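Local coordinates for protein BlEst2 (Bacillus licheniformis, PDB 6WPX) that probably hydrolyses ester bonds as a lipase-like esterase, and is seen here in a propeptide form whose C-terminal domain is autoinhibitory, at residues G295-L300 / S371-K376; V138-T143 / K201-A206; V307-K312 / P362-W367. All coordinates share one frame; numbering follows the deposited sequence.

Interaction 1: residues G295-L300 / S371-K376; sequences GENHGL and SSVKQK
The carboxamide of Asn297 reaches across to the backbone of Ser371, crossing the side chain of Val373 obliquely. CG of Asn297 stands anti to its backbone N (chi1 176°), which carries the carboxamide toward the other segment; ND2 then donates to Ser371 O at 3.0 Å. This hydrogen bond is bent, 139° at the hydrogen, and the nitrogen stands above the carbonyl plane. Val373 covers the same nitrogen with one methyl, CG2 lying 3.5 Å from Asn297 ND2. The other end of the amide works within its own segment: Asn297 OD1 accepts from Gly299 N at 3.0 Å, an Asx turn. Gly299 O in turn receives Val373 N at 2.8 Å in a much straighter bond (162°). An alanine in place of Asn297 would probably leave Ser371 O without this amide donor and the Gly299 N-H without its acceptor, setting the turn free to shift.

His298 and Lys376 lie side by side and point the same way. The aliphatic part of the lysine does the touching, its CD 3.2 Å from His298 NE2, whereas Lys376 NZ stays 4.5 Å from that nitrogen.

Glu377 OE2 accepts hydrogen bonds from both Asn297 ND2 and Ser371 OG. The contact lies where the chain passes between two antiparallel sheets: strands 290-297 and 377-386 are neighbours in one, strands 300-307 and 365-372 in the other.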
ATOM      1  N   GLY A 295      17.212 -10.280   4.024  1.00 19.09           N
ATOM      2  CA  GLY A 295      17.872 -11.462   4.557  1.00 17.62           C
ATOM      3  C   GLY A 295      17.714 -11.515   6.050  1.00 21.58           C
ATOM      4  O   GLY A 295      16.798 -10.910   6.611  1.00 22.17           O
ATOM      5  N   GLU A 296      18.622 -12.212   6.683  1.00 19.68           N
ATOM      6  CA  GLU A 296      18.686 -12.366   8.119  1.00 20.43           C
ATOM      7  C   GLU A 296      20.075 -11.967   8.547  1.00 27.93           C
ATOM      8  O   GLU A 296      21.035 -12.095   7.770  1.00 28.20           O
ATOM      9  CB  GLU A 296      18.406 -13.821   8.514  1.00 22.68           C
ATOM     10  CG  GLU A 296      16.915 -14.136   8.489  1.00 35.76           C
ATOM     11  CD  GLU A 296      16.520 -15.588   8.709  1.00 56.15           C
ATOM     12  OE1 GLU A 296      17.386 -16.484   8.581  1.00 41.16           O
ATOM     13  OE2 GLU A 296      15.326 -15.830   8.991  1.00 56.76           O
ATOM     14  N   ASN A 297      20.171 -11.436   9.767  1.00 23.75           N
ATOM     15  CA  ASN A 297      21.427 -11.004  10.335  1.00 23.14           C
ATOM     16  C   ASN A 297      21.491 -11.448  11.792  1.00 28.95           C
ATOM     17  O   ASN A 297      20.634 -11.085  12.599  1.00 27.41           O
ATOM     18  CB  ASN A 297      21.552  -9.484  10.217  1.00 20.26           C
ATOM     19  CG  ASN A 297      22.780  -8.904  10.871  1.00 33.73           C
ATOM     20  OD1 ASN A 297      23.820  -9.551  10.976  1.00 26.88           O
ATOM     21  ND2 ASN A 297      22.692  -7.652  11.282  1.00 27.86           N
ATOM     22  N   HIS A 298      22.512 -12.232  12.125  1.00 30.50           N
ATOM     23  CA  HIS A 298      22.721 -12.736  13.482  1.00 32.27           C
ATOM     24  C   HIS A 298      23.849 -11.978  14.205  1.00 38.67           C
ATOM     25  O   HIS A 298      24.145 -12.296  15.353  1.00 39.99           O
ATOM     26  CB  HIS A 298      23.017 -14.243  13.445  1.00 33.25           C
ATOM     27  CG  HIS A 298      21.845 -15.071  13.017  1.00 36.13           C
ATOM     28  ND1 HIS A 298      21.476 -15.159  11.686  1.00 36.96           N
ATOM     29  CD2 HIS A 298      20.999 -15.822  13.757  1.00 38.42           C
ATOM     30  CE1 HIS A 298      20.427 -15.963  11.661  1.00 36.47           C
ATOM     31  NE2 HIS A 298      20.111 -16.394  12.881  1.00 37.95           N
ATOM     32  N   GLY A 299      24.458 -11.000  13.532  1.00 33.04           N
ATOM     33  CA  GLY A 299      25.532 -10.195  14.102  1.00 33.08           C
ATOM     34  C   GLY A 299      25.780  -8.950  13.283  1.00 32.69           C
ATOM     35  O   GLY A 299      25.069  -7.953  13.421  1.00 32.53           O
ATOM     36  N   LEU A 300      26.775  -9.017  12.401  1.00 26.46           N
ATOM     37  CA  LEU A 300      27.092  -7.920  11.513  1.00 24.49           C
ATOM     38  C   LEU A 300      26.664  -8.287  10.095  1.00 28.62           C
ATOM     39  O   LEU A 300      27.032  -9.350   9.581  1.00 26.96           O
ATOM     40  CB  LEU A 300      28.598  -7.597  11.545  1.00 24.29           C
ATOM     41  CG  LEU A 300      29.097  -6.585  10.485  1.00 27.33           C
ATOM     42  CD1 LEU A 300      28.585  -5.179  10.759  1.00 27.01           C
ATOM     43  CD2 LEU A 300      30.616  -6.596  10.399  1.00 30.94           C
ATOM     44  N   SER A 371      24.567  -3.203   9.653  1.00 25.42           N
ATOM     45  CA  SER A 371      23.670  -3.389  10.795  1.00 25.18           C
ATOM     46  C   SER A 371      24.357  -4.343  11.755  1.00 29.04           C
ATOM     47  O   SER A 371      24.730  -5.453  11.366  1.00 27.41           O
ATOM     48  CB  SER A 371      22.333  -3.978  10.360  1.00 26.54           C
ATOM     49  OG  SER A 371      21.464  -4.138  11.467  1.00 32.73           O
ATOM     50  N   SER A 372      24.582  -3.880  12.983  1.00 27.52           N
ATOM     51  CA  SER A 372      25.205  -4.686  14.030  1.00 28.58           C
ATOM     52  C   SER A 372      24.132  -4.959  15.062  1.00 30.48           C
ATOM     53  O   SER A 372      23.535  -4.031  15.594  1.00 29.39           O
ATOM     54  CB  SER A 372      26.400  -3.960  14.648  1.00 34.33           C
ATOM     55  OG  SER A 372      27.092  -4.797  15.558  1.00 43.51           O
ATOM     56  N   VAL A 373      23.833  -6.236  15.276  1.00 28.50           N
ATOM     57  CA  VAL A 373      22.784  -6.661  16.205  1.00 29.74           C
ATOM     58  C   VAL A 373      23.327  -7.624  17.262  1.00 35.19           C
ATOM     59  O   VAL A 373      24.291  -8.337  17.000  1.00 34.62           O
ATOM     60  CB  VAL A 373      21.550  -7.263  15.464  1.00 33.09           C
ATOM     61  CG1 VAL A 373      20.809  -6.212  14.635  1.00 32.35           C
ATOM     62  CG2 VAL A 373      21.938  -8.456  14.597  1.00 32.35           C
ATOM     63  N   LYS A 374      22.658  -7.681  18.405  1.00 35.76           N
ATOM     64  CA  LYS A 374      22.978  -8.613  19.521  1.00 38.87           C
ATOM     65  C   LYS A 374      21.944  -9.737  19.504  1.00 45.20           C
ATOM     66  O   LYS A 374      22.249 -10.837  19.957  1.00 45.20           O
ATOM     67  CB  LYS A 374      22.903  -7.892  20.866  1.00 42.93           C
ATOM     68  N   GLN A 375      20.761  -9.407  18.987  1.00 43.13           N
ATOM     69  CA  GLN A 375      19.602 -10.306  18.828  1.00 42.67           C
ATOM     70  C   GLN A 375      19.366 -10.478  17.323  1.00 42.51           C
ATOM     71  O   GLN A 375      19.504  -9.514  16.606  1.00 40.37           O
ATOM     72  CB  GLN A 375      18.409  -9.632  19.490  1.00 44.54           C
ATOM     73  CG  GLN A 375      17.060 -10.257  19.169  1.00 56.05           C
ATOM     74  CD  GLN A 375      16.013  -9.757  20.136  1.00 69.06           C
ATOM     75  OE1 GLN A 375      15.993 -10.158  21.303  1.00 68.98           O
ATOM     76  NE2 GLN A 375      15.133  -8.886  19.660  1.00 40.97           N
ATOM     77  N   LYS A 376      19.010 -11.687  16.924  1.00 37.00           N
ATOM     78  CA  LYS A 376      18.731 -12.136  15.543  1.00 34.03           C
ATOM     79  C   LYS A 376      17.712 -11.204  14.873  1.00 32.74           C
ATOM     80  O   LYS A 376      16.736 -10.806  15.521  1.00 29.87           O
ATOM     81  CB  LYS A 376      18.240 -13.581  15.631  1.00 37.23           C
ATOM     82  CG  LYS A 376      18.051 -14.321  14.323  1.00 56.52           C
ATOM     83  CD  LYS A 376      17.493 -15.703  14.529  1.00 69.24           C
ATOM     84  CE  LYS A 376      18.104 -16.403  15.725  1.00 81.78           C
ATOM     85  NZ  LYS A 376      17.292 -17.542  16.212  1.00 90.69           N
TER

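Interaction 2: residues V138-T143 / K201-A206; sequences VERVIT and KYFTLA
Val141 and Thr143 alternate with Lys201, Phe203 and Leu205 in a run of four backbone hydrogen bonds: Val141 N to Lys201 O, Phe203 N to Val141 O, Thr143 N to Phe203 O and Leu205 N to Thr143 O. CA-H groups such as that of Ile142 also approach the carbonyl oxygens.

Apolar contacts fall on both sheet faces. On one, Tyr202 and Val141 lie side by side, Tyr202 CD1 3.7 Å from Val141 CB, and helix 121-131 touches both residues. On the other, Ile142 CG1 meets Phe203 CB at 3.9 Å, while Ile142 and Leu205 lie side by side, CG2 against CD1. These are adjacent parallel strands of the central sheet of an alpha/beta-hydrolase fold, linked by a helical crossover.

Polar side chains complete the join. Arg140 sets its guanidinium obliquely by Phe203, the planes 15° apart and NH1 3.6 Å from Phe203 CE1. It grips Glu139 side-on in a salt bridge, NE to OE1 at 2.8 Å and NH2 to OE2 at 3.1 Å in the guanidinium plane, and NH1 bonds to Leu270 O and Ile273 O. Thr143 OG1 is hydrogen-bonded to His148 and to a water also bonded to Leu205 O at 2.8 Å.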
ATOM      1  N   VAL A 138     -27.657   0.006   1.306  1.00 25.13           N
ATOM      2  CA  VAL A 138     -26.732   1.140   1.247  1.00 22.16           C
ATOM      3  C   VAL A 138     -27.105   2.126   0.177  1.00 25.47           C
ATOM      4  O   VAL A 138     -27.355   1.734  -0.957  1.00 25.93           O
ATOM      5  CB  VAL A 138     -25.261   0.628   1.094  1.00 24.01           C
ATOM      6  CG1 VAL A 138     -24.257   1.785   0.955  1.00 20.74           C
ATOM      7  CG2 VAL A 138     -24.868  -0.290   2.251  1.00 23.50           C
ATOM      8  N   GLU A 139     -27.080   3.422   0.527  1.00 23.81           N
ATOM      9  CA  GLU A 139     -27.390   4.521  -0.384  1.00 23.96           C
ATOM     10  C   GLU A 139     -26.132   4.972  -1.130  1.00 25.72           C
ATOM     11  O   GLU A 139     -26.193   5.272  -2.327  1.00 27.25           O
ATOM     12  CB  GLU A 139     -28.054   5.674   0.404  1.00 25.67           C
ATOM     13  CG  GLU A 139     -28.709   6.747  -0.459  1.00 39.69           C
ATOM     14  CD  GLU A 139     -27.828   7.969  -0.664  1.00 53.06           C
ATOM     15  OE1 GLU A 139     -27.093   8.343   0.276  1.00 43.17           O
ATOM     16  OE2 GLU A 139     -27.870   8.551  -1.770  1.00 47.91           O
ATOM     17  N   ARG A 140     -24.989   5.023  -0.425  1.00 19.02           N
ATOM     18  CA  ARG A 140     -23.736   5.465  -1.005  1.00 18.74           C
ATOM     19  C   ARG A 140     -22.555   5.015  -0.181  1.00 19.44           C
ATOM     20  O   ARG A 140     -22.698   4.662   0.997  1.00 19.12           O
ATOM     21  CB  ARG A 140     -23.715   7.003  -1.215  1.00 19.15           C
ATOM     22  CG  ARG A 140     -23.720   7.819   0.081  1.00 19.89           C
ATOM     23  CD  ARG A 140     -23.738   9.316  -0.195  1.00 19.34           C
ATOM     24  NE  ARG A 140     -24.946   9.718  -0.925  1.00 22.61           N
ATOM     25  CZ  ARG A 140     -25.092  10.881  -1.546  1.00 29.96           C
ATOM     26  NH1 ARG A 140     -24.113  11.781  -1.522  1.00 12.93           N
ATOM     27  NH2 ARG A 140     -26.223  11.162  -2.177  1.00 19.32           N
ATOM     28  N   VAL A 141     -21.394   5.074  -0.802  1.00 13.71           N
ATOM     29  CA  VAL A 141     -20.119   4.712  -0.198  1.00 13.09           C
ATOM     30  C   VAL A 141     -19.109   5.849  -0.388  1.00 18.33           C
ATOM     31  O   VAL A 141     -18.870   6.301  -1.505  1.00 18.64           O
ATOM     32  CB  VAL A 141     -19.585   3.379  -0.775  1.00 17.50           C
ATOM     33  CG1 VAL A 141     -18.269   2.963  -0.110  1.00 15.52           C
ATOM     34  CG2 VAL A 141     -20.626   2.268  -0.646  1.00 19.58           C
ATOM     35  N   ILE A 142     -18.465   6.239   0.716  1.00 16.41           N
ATOM     36  CA  ILE A 142     -17.359   7.182   0.743  1.00 15.14           C
ATOM     37  C   ILE A 142     -16.141   6.392   1.249  1.00 17.23           C
ATOM     38  O   ILE A 142     -16.179   5.804   2.318  1.00 15.51           O
ATOM     39  CB  ILE A 142     -17.682   8.413   1.610  1.00 16.72           C
ATOM     40  CG1 ILE A 142     -18.937   9.144   1.074  1.00 17.74           C
ATOM     41  CG2 ILE A 142     -16.436   9.343   1.743  1.00 14.67           C
ATOM     42  CD1 ILE A 142     -19.668   9.901   2.108  1.00 18.89           C
ATOM     43  N   THR A 143     -15.081   6.355   0.461  1.00 15.33           N
ATOM     44  CA  THR A 143     -13.862   5.649   0.844  1.00 13.16           C
ATOM     45  C   THR A 143     -12.783   6.673   1.191  1.00 16.17           C
ATOM     46  O   THR A 143     -12.638   7.665   0.489  1.00 15.64           O
ATOM     47  CB  THR A 143     -13.426   4.623  -0.202  1.00 12.58           C
ATOM     48  OG1 THR A 143     -12.843   5.273  -1.330  1.00 15.65           O
ATOM     49  CG2 THR A 143     -14.548   3.660  -0.611  1.00 10.65           C
ATOM     50  N   LYS A 201     -23.684   4.904  -5.599  1.00 25.88           N
ATOM     51  CA  LYS A 201     -22.781   6.026  -5.877  1.00 24.81           C
ATOM     52  C   LYS A 201     -21.567   5.894  -4.958  1.00 24.72           C
ATOM     53  O   LYS A 201     -21.712   5.638  -3.808  1.00 24.74           O
ATOM     54  CB  LYS A 201     -23.474   7.363  -5.632  1.00 28.73           C
ATOM     55  CG  LYS A 201     -22.618   8.550  -6.022  1.00 43.16           C
ATOM     56  CD  LYS A 201     -22.376   8.645  -7.516  1.00 54.40           C
ATOM     57  CE  LYS A 201     -21.281   9.622  -7.913  1.00 55.67           C
ATOM     58  NZ  LYS A 201     -20.495  10.101  -6.765  1.00 32.96           N
ATOM     59  N   TYR A 202     -20.414   6.136  -5.525  1.00 21.69           N
ATOM     60  CA  TYR A 202     -19.100   6.100  -4.866  1.00 19.33           C
ATOM     61  C   TYR A 202     -18.424   7.442  -4.853  1.00 19.87           C
ATOM     62  O   TYR A 202     -18.489   8.191  -5.832  1.00 19.30           O
ATOM     63  CB  TYR A 202     -18.160   5.086  -5.544  1.00 21.21           C
ATOM     64  CG  TYR A 202     -18.605   3.663  -5.341  1.00 25.06           C
ATOM     65  CD1 TYR A 202     -18.197   2.938  -4.228  1.00 27.95           C
ATOM     66  CD2 TYR A 202     -19.470   3.048  -6.242  1.00 26.70           C
ATOM     67  CE1 TYR A 202     -18.666   1.648  -3.997  1.00 32.44           C
ATOM     68  CE2 TYR A 202     -19.927   1.751  -6.036  1.00 28.29           C
ATOM     69  CZ  TYR A 202     -19.516   1.051  -4.917  1.00 37.92           C
ATOM     70  OH  TYR A 202     -19.958  -0.227  -4.719  1.00 43.35           O
ATOM     71  N   PHE A 203     -17.748   7.721  -3.731  1.00 15.43           N
ATOM     72  CA  PHE A 203     -16.934   8.912  -3.497  1.00 14.22           C
ATOM     73  C   PHE A 203     -15.622   8.447  -2.932  1.00 17.47           C
ATOM     74  O   PHE A 203     -15.597   7.570  -2.064  1.00 17.32           O
ATOM     75  CB  PHE A 203     -17.584   9.850  -2.478  1.00 14.90           C
ATOM     76  CG  PHE A 203     -18.852  10.508  -2.936  1.00 16.52           C
ATOM     77  CD1 PHE A 203     -20.067   9.845  -2.847  1.00 18.65           C
ATOM     78  CD2 PHE A 203     -18.838  11.806  -3.444  1.00 18.26           C
ATOM     79  CE1 PHE A 203     -21.250  10.469  -3.261  1.00 20.56           C
ATOM     80  CE2 PHE A 203     -20.018  12.428  -3.846  1.00 21.23           C
ATOM     81  CZ  PHE A 203     -21.216  11.755  -3.755  1.00 19.82           C
ATOM     82  N   THR A 204     -14.538   9.051  -3.376  1.00 14.88           N
ATOM     83  CA  THR A 204     -13.231   8.688  -2.821  1.00 13.97           C
ATOM     84  C   THR A 204     -12.539   9.910  -2.313  1.00 15.73           C
ATOM     85  O   THR A 204     -12.618  10.976  -2.923  1.00 17.71           O
ATOM     86  CB  THR A 204     -12.328   7.931  -3.818  1.00 16.81           C
ATOM     87  OG1 THR A 204     -11.879   8.833  -4.817  1.00 17.65           O
ATOM     88  CG2 THR A 204     -13.000   6.690  -4.447  1.00 14.64           C
ATOM     89  N   LEU A 205     -11.886   9.757  -1.181  1.00 11.43           N
ATOM     90  CA  LEU A 205     -11.024  10.770  -0.587  1.00 11.25           C
ATOM     91  C   LEU A 205      -9.641  10.142  -0.557  1.00 13.18           C
ATOM     92  O   LEU A 205      -9.507   8.924  -0.375  1.00 11.37           O
ATOM     93  CB  LEU A 205     -11.442  11.156   0.841  1.00 11.18           C
ATOM     94  CG  LEU A 205     -12.373  12.376   0.959  1.00 16.83           C
ATOM     95  CD1 LEU A 205     -13.750  12.050   0.390  1.00 17.46           C
ATOM     96  CD2 LEU A 205     -12.521  12.802   2.436  1.00 16.03           C
ATOM     97  N   ALA A 206      -8.626  10.962  -0.760  1.00 12.05           N
ATOM     98  CA  ALA A 206      -7.237  10.505  -0.694  1.00 12.80           C
ATOM     99  C   ALA A 206      -6.397  11.614  -0.110  1.00 15.24           C
ATOM    100  O   ALA A 206      -6.727  12.792  -0.270  1.00 13.56           O
ATOM    101  CB  ALA A 206      -6.731  10.123  -2.083  1.00 14.36           C
TER
HETATM  102  O   HOH W   1     -10.184   6.340  -1.306  1.00 13.14           O

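Interaction 3: residues V307-K312 / P362-W367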
ATOM      1  N   VAL A 307      25.895   4.230  -5.999  1.00 23.82           N
ATOM      2  CA  VAL A 307      25.189   5.498  -6.136  1.00 23.54           C
ATOM      3  C   VAL A 307      25.851   6.094  -7.361  1.00 29.68           C
ATOM      4  O   VAL A 307      27.051   6.370  -7.334  1.00 30.06           O
ATOM      5  CB  VAL A 307      25.265   6.439  -4.908  1.00 26.50           C
ATOM      6  CG1 VAL A 307      24.717   7.838  -5.253  1.00 27.07           C
ATOM      7  CG2 VAL A 307      24.504   5.848  -3.721  1.00 24.35           C
ATOM      8  N   GLU A 308      25.089   6.244  -8.441  1.00 26.76           N
ATOM      9  CA  GLU A 308      25.599   6.825  -9.675  1.00 29.19           C
ATOM     10  C   GLU A 308      25.876   8.341  -9.502  1.00 35.88           C
ATOM     11  O   GLU A 308      25.482   8.948  -8.498  1.00 34.66           O
ATOM     12  CB  GLU A 308      24.622   6.545 -10.842  1.00 30.17           C
ATOM     13  CG  GLU A 308      23.303   7.296 -10.778  1.00 32.04           C
ATOM     14  CD  GLU A 308      22.182   6.635  -9.992  1.00 39.05           C
ATOM     15  OE1 GLU A 308      22.438   5.655  -9.252  1.00 25.93           O
ATOM     16  OE2 GLU A 308      21.037   7.132 -10.095  1.00 29.03           O
ATOM     17  N   LYS A 309      26.557   8.947 -10.472  1.00 36.39           N
ATOM     18  CA  LYS A 309      26.818  10.391 -10.474  1.00 37.77           C
ATOM     19  C   LYS A 309      25.493  11.102 -10.724  1.00 39.69           C
ATOM     20  O   LYS A 309      24.627  10.540 -11.396  1.00 37.93           O
ATOM     21  CB  LYS A 309      27.826  10.766 -11.593  1.00 42.91           C
ATOM     22  CG  LYS A 309      29.252  10.286 -11.362  1.00 57.91           C
ATOM     23  CD  LYS A 309      30.199  10.755 -12.456  1.00 70.02           C
ATOM     24  CE  LYS A 309      31.454   9.919 -12.496  1.00 81.34           C
ATOM     25  NZ  LYS A 309      32.336  10.298 -13.631  1.00 92.50           N
ATOM     26  N   GLY A 310      25.351  12.325 -10.207  1.00 36.42           N
ATOM     27  CA  GLY A 310      24.170  13.149 -10.439  1.00 35.29           C
ATOM     28  C   GLY A 310      22.930  12.836  -9.629  1.00 37.12           C
ATOM     29  O   GLY A 310      21.826  13.255  -9.999  1.00 37.38           O
ATOM     30  N   VAL A 311      23.094  12.140  -8.493  1.00 30.13           N
ATOM     31  CA  VAL A 311      21.934  11.824  -7.649  1.00 27.05           C
ATOM     32  C   VAL A 311      21.651  13.036  -6.768  1.00 33.20           C
ATOM     33  O   VAL A 311      22.551  13.531  -6.086  1.00 35.33           O
ATOM     34  CB  VAL A 311      22.114  10.495  -6.845  1.00 28.02           C
ATOM     35  CG1 VAL A 311      20.946  10.253  -5.888  1.00 26.85           C
ATOM     36  CG2 VAL A 311      22.259   9.313  -7.780  1.00 27.01           C
ATOM     37  N   LYS A 312      20.397  13.499  -6.774  1.00 29.18           N
ATOM     38  CA  LYS A 312      19.964  14.653  -5.996  1.00 30.27           C
ATOM     39  C   LYS A 312      19.772  14.277  -4.530  1.00 34.13           C
ATOM     40  O   LYS A 312      20.071  15.075  -3.635  1.00 33.71           O
ATOM     41  CB  LYS A 312      18.673  15.229  -6.596  1.00 33.10           C
ATOM     42  CG  LYS A 312      18.317  16.637  -6.123  1.00 57.45           C
ATOM     43  CD  LYS A 312      19.258  17.717  -6.670  1.00 63.35           C
ATOM     44  CE  LYS A 312      18.743  19.103  -6.377  1.00 67.66           C
ATOM     45  NZ  LYS A 312      17.630  19.483  -7.288  1.00 76.39           N
ATOM     46  N   PRO A 362      24.334  12.814  -2.669  1.00 31.66           N
ATOM     47  CA  PRO A 362      25.307  11.808  -2.222  1.00 30.08           C
ATOM     48  C   PRO A 362      26.460  11.640  -3.200  1.00 35.19           C
ATOM     49  O   PRO A 362      26.244  11.714  -4.407  1.00 34.41           O
ATOM     50  CB  PRO A 362      24.466  10.539  -2.115  1.00 30.08           C
ATOM     51  CG  PRO A 362      23.361  10.728  -3.078  1.00 34.91           C
ATOM     52  CD  PRO A 362      23.030  12.189  -2.992  1.00 32.24           C
ATOM     53  N   ALA A 363      27.679  11.426  -2.672  1.00 31.88           N
ATOM     54  CA  ALA A 363      28.870  11.206  -3.475  1.00 33.41           C
ATOM     55  C   ALA A 363      28.680   9.917  -4.292  1.00 37.21           C
ATOM     56  O   ALA A 363      28.109   8.947  -3.791  1.00 34.45           O
ATOM     57  CB  ALA A 363      30.087  11.078  -2.565  1.00 35.10           C
ATOM     58  N   ALA A 364      29.095   9.933  -5.564  1.00 35.41           N
ATOM     59  CA  ALA A 364      28.971   8.771  -6.441  1.00 33.69           C
ATOM     60  C   ALA A 364      29.976   7.740  -6.039  1.00 36.55           C
ATOM     61  O   ALA A 364      31.072   8.090  -5.597  1.00 36.70           O
ATOM     62  CB  ALA A 364      29.197   9.163  -7.886  1.00 35.38           C
ATOM     63  N   GLY A 365      29.606   6.475  -6.191  1.00 31.45           N
ATOM     64  CA  GLY A 365      30.483   5.369  -5.847  1.00 30.58           C
ATOM     65  C   GLY A 365      29.769   4.310  -5.037  1.00 32.29           C
ATOM     66  O   GLY A 365      28.535   4.269  -5.000  1.00 31.22           O
ATOM     67  N   THR A 366      30.548   3.431  -4.413  1.00 27.44           N
ATOM     68  CA  THR A 366      30.015   2.338  -3.624  1.00 26.29           C
ATOM     69  C   THR A 366      29.859   2.761  -2.173  1.00 29.66           C
ATOM     70  O   THR A 366      30.849   3.005  -1.465  1.00 31.20           O
ATOM     71  CB  THR A 366      30.923   1.089  -3.720  1.00 30.49           C
ATOM     72  OG1 THR A 366      31.230   0.837  -5.083  1.00 27.55           O
ATOM     73  CG2 THR A 366      30.284  -0.152  -3.069  1.00 23.01           C
ATOM     74  N   TRP A 367      28.622   2.814  -1.736  1.00 22.99           N
ATOM     75  CA  TRP A 367      28.257   3.090  -0.356  1.00 23.06           C
ATOM     76  C   TRP A 367      28.056   1.744   0.286  1.00 25.24           C
ATOM     77  O   TRP A 367      27.935   0.747  -0.413  1.00 24.63           O
ATOM     78  CB  TRP A 367      26.929   3.852  -0.294  1.00 22.09           C
ATOM     79  CG  TRP A 367      27.044   5.289  -0.669  1.00 24.70           C
ATOM     80  CD1 TRP A 367      27.406   5.792  -1.882  1.00 28.24           C
ATOM     81  CD2 TRP A 367      26.830   6.412   0.187  1.00 25.40           C
ATOM     82  NE1 TRP A 367      27.398   7.161  -1.844  1.00 29.01           N
ATOM     83  CE2 TRP A 367      27.036   7.573  -0.587  1.00 30.36           C
ATOM     84  CE3 TRP A 367      26.418   6.555   1.524  1.00 27.15           C
ATOM     85  CZ2 TRP A 367      26.911   8.863  -0.056  1.00 30.14           C
ATOM     86  CZ3 TRP A 367      26.254   7.837   2.038  1.00 29.34           C
ATOM     87  CH2 TRP A 367      26.510   8.970   1.255  1.00 30.69           C
TER
HETATM   88  O   HOH W   2      25.686  11.357  -6.836  1.00 18.80           O
HETATM   89  O   HOH W   3      25.334  13.945  -5.904  1.00 33.75           O
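Val307 turns its two methyls to different partners on the segment 362-367: CG1 is anti to the backbone N (chi1 169°) and faces Pro362, while CG2 faces Trp367. The tryptophan sends CG anti to its carbonyl carbon (chi1 -75°), which starts the indole on its way to that second methyl. Trp367 CD1 then lies 3.4 Å from Val307 CG2, an approach oblique to the ring. The indole is held from its own segment as well, since Trp367 NE1 donates to Ala363 O at 2.7 Å in a nearly straight bond (173°) that lies in both the ring plane and the carbonyl plane. This bond helps to fix how the ring is turned.

Pro362 packs against both valines. Its CG is met from two directions, by Val307 CG1 at 3.9 Å and by Val311 CG1 at 3.7 Å, and each valine crosses the proline at about a right angle. Farther out, Lys309 CG rests on the methyl of Ala364.

The backbones are joined by a pair of reciprocal bonds, Val307 N to Gly365 O and Gly365 N to Val307 O, both 2.8 Å, the mark of an antiparallel hydrogen-bonded pair. A side chain on Gly365 would collide with Ala364 O at these backbone angles. Regular pairing stops there; the wider gap comes only at Val311 and Pro362, whose CA atoms are 6.4 Å apart, and a water hydrogen-bonded to both Val311 O and Pro362 O, each at 2.8 Å, bridges them.

Trp367 also meets the ring of Phe305, and Glu308 bonds to Ser387 and forms a salt bridge with Arg465 of strand 462-473. The contact closes the end of the pairing between strands 300-307 and 365-372, just before the chain enters strand 313-320 of the adjoining antiparallel sheet.

In the fold
Interaction 2 is a buried contact, whereas interactions 1 and 3 are partly buried and lie on the other side of the chain's centre, their centres 46 and 45 Å from its own. The latter two both use strand 365-372 and its pairing with 300-307, with centres 27 Å apart. Interaction 3 is nested inside the loop that interaction 1 closes. The chemistry follows the setting: regular parallel backbone pairing with apolar packing on both faces in the hydrolase sheet, against irregular ends of antiparallel pairing in the beta region. There, one end is bound largely by an asparagine amide and a backbone bond, and the other by a proline, valines, an indole and bridging water.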